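PDB 6DJ8: beta sliding clamp from Borrelia burgdorferi, which probably forms a ring-shaped homodimer around DNA that tethers polymerases and other proteins to the duplex and so makes replication processive. Local coordinates for residues A[223-226]-A[227-230]; A[196-200]-A[201-205]. All blocks are in the same frame, centred on the assembly; numbering follows the deposited sequence.

Contact 1: residues A[223-226]-A[227-230]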
ATOM      1  N   LYS A 223     -19.430  -9.038 -11.024  1.00 30.33           N
ATOM      2  CA  LYS A 223     -18.604  -9.373  -9.854  1.00 36.29           C
ATOM      3  C   LYS A 223     -18.030 -10.781  -9.959  1.00 36.95           C
ATOM      4  O   LYS A 223     -16.843 -10.993  -9.676  1.00 34.70           O
ATOM      5  CB  LYS A 223     -19.396  -9.218  -8.557  1.00 39.93           C
ATOM      6  CG  LYS A 223     -18.605  -9.616  -7.297  1.00 41.27           C
ATOM      7  CD  LYS A 223     -19.419  -9.417  -6.039  1.00 41.48           C
ATOM      8  CE  LYS A 223     -18.593  -9.735  -4.771  1.00 41.33           C
ATOM      9  NZ  LYS A 223     -19.451  -9.615  -3.556  1.00 44.14           N
ATOM     10  N   ILE A 224     -18.829 -11.748 -10.439  1.00 29.55           N
ATOM     11  CA  ILE A 224     -18.306 -13.111 -10.504  1.00 31.12           C
ATOM     12  C   ILE A 224     -17.098 -13.192 -11.427  1.00 34.59           C
ATOM     13  O   ILE A 224     -16.194 -14.007 -11.201  1.00 34.93           O
ATOM     14  CB  ILE A 224     -19.396 -14.133 -10.910  1.00 27.38           C
ATOM     15  CG1 ILE A 224     -18.885 -15.546 -10.599  1.00 32.69           C
ATOM     16  CG2 ILE A 224     -19.741 -14.007 -12.396  1.00 31.86           C
ATOM     17  CD1 ILE A 224     -19.929 -16.633 -10.750  1.00 38.11           C
ATOM     18  N   PHE A 225     -17.028 -12.336 -12.457  1.00 34.11           N
ATOM     19  CA  PHE A 225     -15.872 -12.398 -13.342  1.00 33.93           C
ATOM     20  C   PHE A 225     -14.631 -11.805 -12.686  1.00 32.06           C
ATOM     21  O   PHE A 225     -13.528 -12.322 -12.872  1.00 33.61           O
ATOM     22  CB  PHE A 225     -16.192 -11.709 -14.677  1.00 30.49           C
ATOM     23  CG  PHE A 225     -17.294 -12.405 -15.412  1.00 34.81           C
ATOM     24  CD1 PHE A 225     -17.055 -13.624 -16.021  1.00 36.33           C
ATOM     25  CD2 PHE A 225     -18.586 -11.916 -15.389  1.00 33.69           C
ATOM     26  CE1 PHE A 225     -18.087 -14.319 -16.655  1.00 39.80           C
ATOM     27  CE2 PHE A 225     -19.604 -12.595 -16.017  1.00 39.37           C
ATOM     28  CZ  PHE A 225     -19.352 -13.806 -16.652  1.00 37.33           C
ATOM     29  N   ASN A 226     -14.782 -10.722 -11.926  1.00 28.70           N
ATOM     30  CA  ASN A 226     -13.641 -10.236 -11.146  1.00 34.58           C
ATOM     31  C   ASN A 226     -13.149 -11.317 -10.196  1.00 35.74           C
ATOM     32  O   ASN A 226     -11.951 -11.586 -10.119  1.00 35.26           O
ATOM     33  CB  ASN A 226     -14.029  -8.965 -10.394  1.00 32.58           C
ATOM     34  CG  ASN A 226     -14.306  -7.808 -11.349  1.00 40.49           C
ATOM     35  OD1 ASN A 226     -13.662  -7.711 -12.390  1.00 37.54           O
ATOM     36  ND2 ASN A 226     -15.255  -6.936 -11.004  1.00 34.11           N
ATOM     37  N   PHE A 227     -14.081 -12.037  -9.567  1.00 34.28           N
ATOM     38  CA  PHE A 227     -13.724 -13.134  -8.662  1.00 32.97           C
ATOM     39  C   PHE A 227     -12.970 -14.238  -9.399  1.00 42.81           C
ATOM     40  O   PHE A 227     -11.897 -14.692  -8.966  1.00 38.60           O
ATOM     41  CB  PHE A 227     -15.024 -13.671  -8.056  1.00 37.37           C
ATOM     42  CG  PHE A 227     -14.852 -14.734  -7.023  1.00 33.57           C
ATOM     43  CD1 PHE A 227     -13.862 -14.638  -6.054  1.00 36.11           C
ATOM     44  CD2 PHE A 227     -15.748 -15.792  -6.968  1.00 32.06           C
ATOM     45  CE1 PHE A 227     -13.741 -15.610  -5.064  1.00 38.08           C
ATOM     46  CE2 PHE A 227     -15.636 -16.769  -5.985  1.00 39.80           C
ATOM     47  CZ  PHE A 227     -14.626 -16.674  -5.035  1.00 33.76           C
ATOM     48  N   LEU A 228     -13.515 -14.647 -10.544  1.00 35.87           N
ATOM     49  CA  LEU A 228     -12.993 -15.766 -11.314  1.00 41.94           C
ATOM     50  C   LEU A 228     -11.565 -15.526 -11.778  1.00 44.60           C
ATOM     51  O   LEU A 228     -10.758 -16.463 -11.828  1.00 46.22           O
ATOM     52  CB  LEU A 228     -13.880 -15.982 -12.544  1.00 44.39           C
ATOM     53  CG  LEU A 228     -15.149 -16.791 -12.327  1.00 41.37           C
ATOM     54  CD1 LEU A 228     -16.010 -16.662 -13.552  1.00 40.02           C
ATOM     55  CD2 LEU A 228     -14.728 -18.215 -12.117  1.00 42.80           C
ATOM     56  N   LYS A 229     -11.255 -14.300 -12.197  1.00 40.63           N
ATOM     57  CA  LYS A 229      -9.928 -14.086 -12.755  0.51 45.32           C
ATOM     58  C   LYS A 229      -8.848 -14.281 -11.700  1.00 48.53           C
ATOM     59  O   LYS A 229      -7.719 -14.634 -12.047  1.00 52.35           O
ATOM     60  CB  LYS A 229      -9.828 -12.715 -13.436  0.51 44.72           C
ATOM     61  CG  LYS A 229     -10.138 -11.488 -12.599  0.51 44.14           C
ATOM     62  CD  LYS A 229     -10.001 -10.250 -13.477  0.51 44.39           C
ATOM     63  CE  LYS A 229     -10.832  -9.073 -12.991  0.51 42.51           C
ATOM     64  NZ  LYS A 229     -10.953  -8.026 -14.058  0.51 40.07           N
ATOM     65  N   HIS A 230      -9.185 -14.128 -10.420  1.00 49.68           N
ATOM     66  CA  HIS A 230      -8.283 -14.486  -9.330  1.00 51.76           C
ATOM     67  C   HIS A 230      -8.218 -16.000  -9.100  1.00 54.52           C
ATOM     68  O   HIS A 230      -7.225 -16.489  -8.548  1.00 53.04           O
ATOM     69  CB  HIS A 230      -8.728 -13.768  -8.049  1.00 51.26           C
ATOM     70  CG  HIS A 230      -7.914 -14.108  -6.835  1.00 64.48           C
ATOM     71  ND1 HIS A 230      -6.535 -14.112  -6.835  1.00 69.77           N
ATOM     72  CD2 HIS A 230      -8.290 -14.458  -5.581  1.00 56.54           C
ATOM     73  CE1 HIS A 230      -6.096 -14.448  -5.636  1.00 68.54           C
ATOM     74  NE2 HIS A 230      -7.140 -14.663  -4.856  1.00 62.43           N
TER

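Contact 2: residues A[196-200]-A[201-205]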
ATOM      1  N   VAL A 196     -20.232  -8.797 -24.337  1.00 33.79           N
ATOM      2  CA  VAL A 196     -20.268  -7.337 -24.428  1.00 34.49           C
ATOM      3  C   VAL A 196     -20.369  -6.780 -23.015  1.00 38.58           C
ATOM      4  O   VAL A 196     -21.078  -7.341 -22.175  1.00 34.95           O
ATOM      5  CB  VAL A 196     -21.461  -6.858 -25.277  1.00 39.92           C
ATOM      6  CG1 VAL A 196     -21.564  -5.330 -25.266  1.00 39.74           C
ATOM      7  CG2 VAL A 196     -21.339  -7.385 -26.703  1.00 39.56           C
ATOM      8  N   SER A 197     -19.666  -5.679 -22.747  1.00 31.70           N
ATOM      9  CA  SER A 197     -19.878  -4.963 -21.498  1.00 34.68           C
ATOM     10  C   SER A 197     -19.737  -3.471 -21.736  1.00 36.92           C
ATOM     11  O   SER A 197     -18.947  -3.034 -22.577  1.00 35.78           O
ATOM     12  CB  SER A 197     -18.892  -5.398 -20.404  1.00 33.18           C
ATOM     13  OG  SER A 197     -17.559  -5.182 -20.829  1.00 35.76           O
ATOM     14  N   THR A 198     -20.474  -2.687 -20.950  1.00 36.50           N
ATOM     15  CA  THR A 198     -20.400  -1.241 -21.093  1.00 35.73           C
ATOM     16  C   THR A 198     -20.928  -0.586 -19.832  1.00 37.81           C
ATOM     17  O   THR A 198     -21.722  -1.168 -19.092  1.00 40.41           O
ATOM     18  CB  THR A 198     -21.222  -0.758 -22.289  1.00 35.22           C
ATOM     19  OG1 THR A 198     -21.072   0.662 -22.446  1.00 28.93           O
ATOM     20  CG2 THR A 198     -22.698  -1.067 -22.030  1.00 36.88           C
ATOM     21  N   ASN A 199     -20.502   0.655 -19.627  1.00 34.61           N
ATOM     22  CA  ASN A 199     -21.044   1.503 -18.577  1.00 39.12           C
ATOM     23  C   ASN A 199     -21.806   2.674 -19.168  1.00 39.69           C
ATOM     24  O   ASN A 199     -22.064   3.655 -18.468  1.00 41.23           O
ATOM     25  CB  ASN A 199     -19.928   1.992 -17.645  1.00 38.81           C
ATOM     26  CG  ASN A 199     -19.083   3.083 -18.268  1.00 41.32           C
ATOM     27  OD1 ASN A 199     -19.067   3.263 -19.499  1.00 36.23           O
ATOM     28  ND2 ASN A 199     -18.395   3.845 -17.420  1.00 32.02           N
ATOM     29  N   GLY A 200     -22.117   2.615 -20.467  1.00 45.98           N
ATOM     30  CA  GLY A 200     -22.754   3.703 -21.161  1.00 46.56           C
ATOM     31  C   GLY A 200     -21.801   4.654 -21.850  1.00 49.77           C
ATOM     32  O   GLY A 200     -22.224   5.405 -22.733  1.00 48.72           O
ATOM     33  N   HIS A 201     -20.535   4.659 -21.467  1.00 43.42           N
ATOM     34  CA  HIS A 201     -19.567   5.567 -22.057  1.00 40.96           C
ATOM     35  C   HIS A 201     -18.409   4.871 -22.744  1.00 42.78           C
ATOM     36  O   HIS A 201     -17.871   5.402 -23.724  1.00 41.12           O
ATOM     37  CB  HIS A 201     -19.053   6.507 -20.963  1.00 46.19           C
ATOM     38  CG  HIS A 201     -20.141   7.345 -20.375  1.00 56.47           C
ATOM     39  ND1 HIS A 201     -20.979   6.882 -19.384  1.00 59.32           N
ATOM     40  CD2 HIS A 201     -20.540   8.609 -20.647  1.00 66.57           C
ATOM     41  CE1 HIS A 201     -21.859   7.818 -19.083  1.00 62.02           C
ATOM     42  NE2 HIS A 201     -21.604   8.881 -19.824  1.00 64.71           N
ATOM     43  N   ARG A 202     -18.025   3.694 -22.264  1.00 37.55           N
ATOM     44  CA  ARG A 202     -17.001   2.875 -22.874  1.00 30.43           C
ATOM     45  C   ARG A 202     -17.526   1.446 -22.896  1.00 33.21           C
ATOM     46  O   ARG A 202     -18.363   1.066 -22.066  1.00 37.53           O
ATOM     47  CB  ARG A 202     -15.655   2.993 -22.131  1.00 32.88           C
ATOM     48  CG  ARG A 202     -15.730   2.988 -20.584  1.00 33.92           C
ATOM     49  CD  ARG A 202     -15.647   1.583 -20.013  1.00 34.33           C
ATOM     50  NE  ARG A 202     -15.540   1.589 -18.538  1.00 30.00           N
ATOM     51  CZ  ARG A 202     -14.395   1.757 -17.886  1.00 32.40           C
ATOM     52  NH1 ARG A 202     -13.267   1.937 -18.582  1.00 30.51           N
ATOM     53  NH2 ARG A 202     -14.363   1.755 -16.546  1.00 29.50           N
ATOM     54  N   MET A 203     -17.052   0.663 -23.865  1.00 32.74           N
ATOM     55  CA  MET A 203     -17.639  -0.641 -24.118  1.00 32.73           C
ATOM     56  C   MET A 203     -16.593  -1.591 -24.681  1.00 35.02           C
ATOM     57  O   MET A 203     -15.818  -1.217 -25.568  1.00 34.20           O
ATOM     58  CB  MET A 203     -18.822  -0.533 -25.114  1.00 34.46           C
ATOM     59  CG  MET A 203     -19.244  -1.890 -25.695  1.00 34.05           C
ATOM     60  SD  MET A 203     -20.602  -1.756 -26.927  1.00 39.61           S
ATOM     61  CE  MET A 203     -21.912  -1.161 -25.903  1.00 36.95           C
ATOM     62  N   SER A 204     -16.602  -2.827 -24.187  1.00 38.32           N
ATOM     63  CA  SER A 204     -15.792  -3.914 -24.723  1.00 33.30           C
ATOM     64  C   SER A 204     -16.678  -4.947 -25.429  1.00 39.64           C
ATOM     65  O   SER A 204     -17.786  -5.253 -24.974  1.00 38.35           O
ATOM     66  CB  SER A 204     -14.974  -4.567 -23.610  1.00 36.57           C
ATOM     67  OG  SER A 204     -13.868  -3.730 -23.217  1.00 33.50           O
ATOM     68  N   ILE A 205     -16.190  -5.457 -26.558  1.00 36.10           N
ATOM     69  CA  ILE A 205     -16.841  -6.507 -27.338  1.00 40.52           C
ATOM     70  C   ILE A 205     -15.805  -7.576 -27.651  1.00 39.22           C
ATOM     71  O   ILE A 205     -14.814  -7.296 -28.337  1.00 39.24           O
ATOM     72  CB  ILE A 205     -17.440  -5.959 -28.646  1.00 41.43           C
ATOM     73  CG1 ILE A 205     -18.487  -4.894 -28.339  1.00 42.70           C
ATOM     74  CG2 ILE A 205     -18.050  -7.092 -29.463  1.00 37.47           C
ATOM     75  CD1 ILE A 205     -18.633  -3.881 -29.402  1.00 48.90           C
TER

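Contact 1: residues A[223-226]-A[227-230]
Ile224 and Leu228, one helical turn apart, meet through their apolar branches, with Ile224 CG1 4.3 Å from Leu228 CD1. Leu228 CD1 also reaches Phe225, approaching ring atom CD1 obliquely at 4.1 Å, and these two side chains run alongside each other in the same direction. Leu228 has CG beside its own backbone N (chi1 -82°), which lays that carbon back over the preceding turn, 3.2 Å from Ile224 O. Over one face of the Phe225 ring, toward its rim, lies Ile224 CG2. Holding these groups in step are successive i to i+4 backbone bonds, among them Leu228 N to Ile224 O at 2.8 Å and Phe227 N to Lys223 O at 3.0 Å. They belong to helix 223-231 of the central domain, an amphipathic helix packed on a sheet. Its apolar side packs on Ile256, Val249 and Phe251 of that sheet and on Phe160 of helix 157-167, while the Phe227 ring meets Phe65. On the polar side, Asn226 and Lys229 lie side by side; the weak bond from Lys229 NZ to Asn226 OD1 is doubtful, since the lysine adopts two conformations. Lys223 forms a salt bridge with Asp60, and His230 NE2 is hydrogen-bonded to Glu27.

Contact 2: residues A[196-200]-A[201-205]
The imidazole of His201 has Gly200 O over one face and Asn199 O at its edge, near the ring plane. The Asn199 side chain crosses Arg202 at about a right angle, amide and guanidinium planes 42° apart. Asn199 CG sits between its backbone N and carbonyl carbon (chi1 75°), which turns OD1 inward to accept two bonds: His201 N at 2.8 Å, above the carbonyl plane, and Arg202 N at 3.0 Å, nearly in line with the C=O. The first closes an Asx turn. Thr198 adds an ST turn, OG1 accepting from Gly200 N at 3.0 Å while donating to Arg202 O at 2.8 Å from above the carbonyl plane; Asn199 N, 3.3 Å away, is a second donor to Arg202 O. Beyond this turn a beta hairpin continues through the hydrogen-bonded pair Ser197 and Ser204. Met203 bends at its last torsion, bringing CE to 3.7 Å from Thr198 CB. Arg202 forms a salt bridge with Glu353, and Asn199 ND2 is hydrogen-bonded to Tyr350. With side-chain oxygens engaging the turn's backbone, its shape is probably well fixed, consistent with Gly200 forming backbone hydrogen bonds with the bound peptide while Thr198, His201 and Met203 pack against it.

Both contacts fall within the central domain, yet they serve different parts of it. Their centres are 18 Å apart and their nearest atoms about 8 Å, so they do not touch. Helix 157-167 and the loop after it form the bridge: Asn226 and Lys229 of contact 1 rest on Ala168, while Ser197 and Ser204 of contact 2 bond to the backbone oxygens of Ile167 and Arg166. Contact 1 looks toward the N-terminal domain through Asp60 and Glu27. Contact 2 instead reaches Glu353 and His385 of the C-terminal domain and touches the bound peptide, which places the hairpin at the peptide pocket, whereas residues 223-230 are structural packing near the centre of the chain.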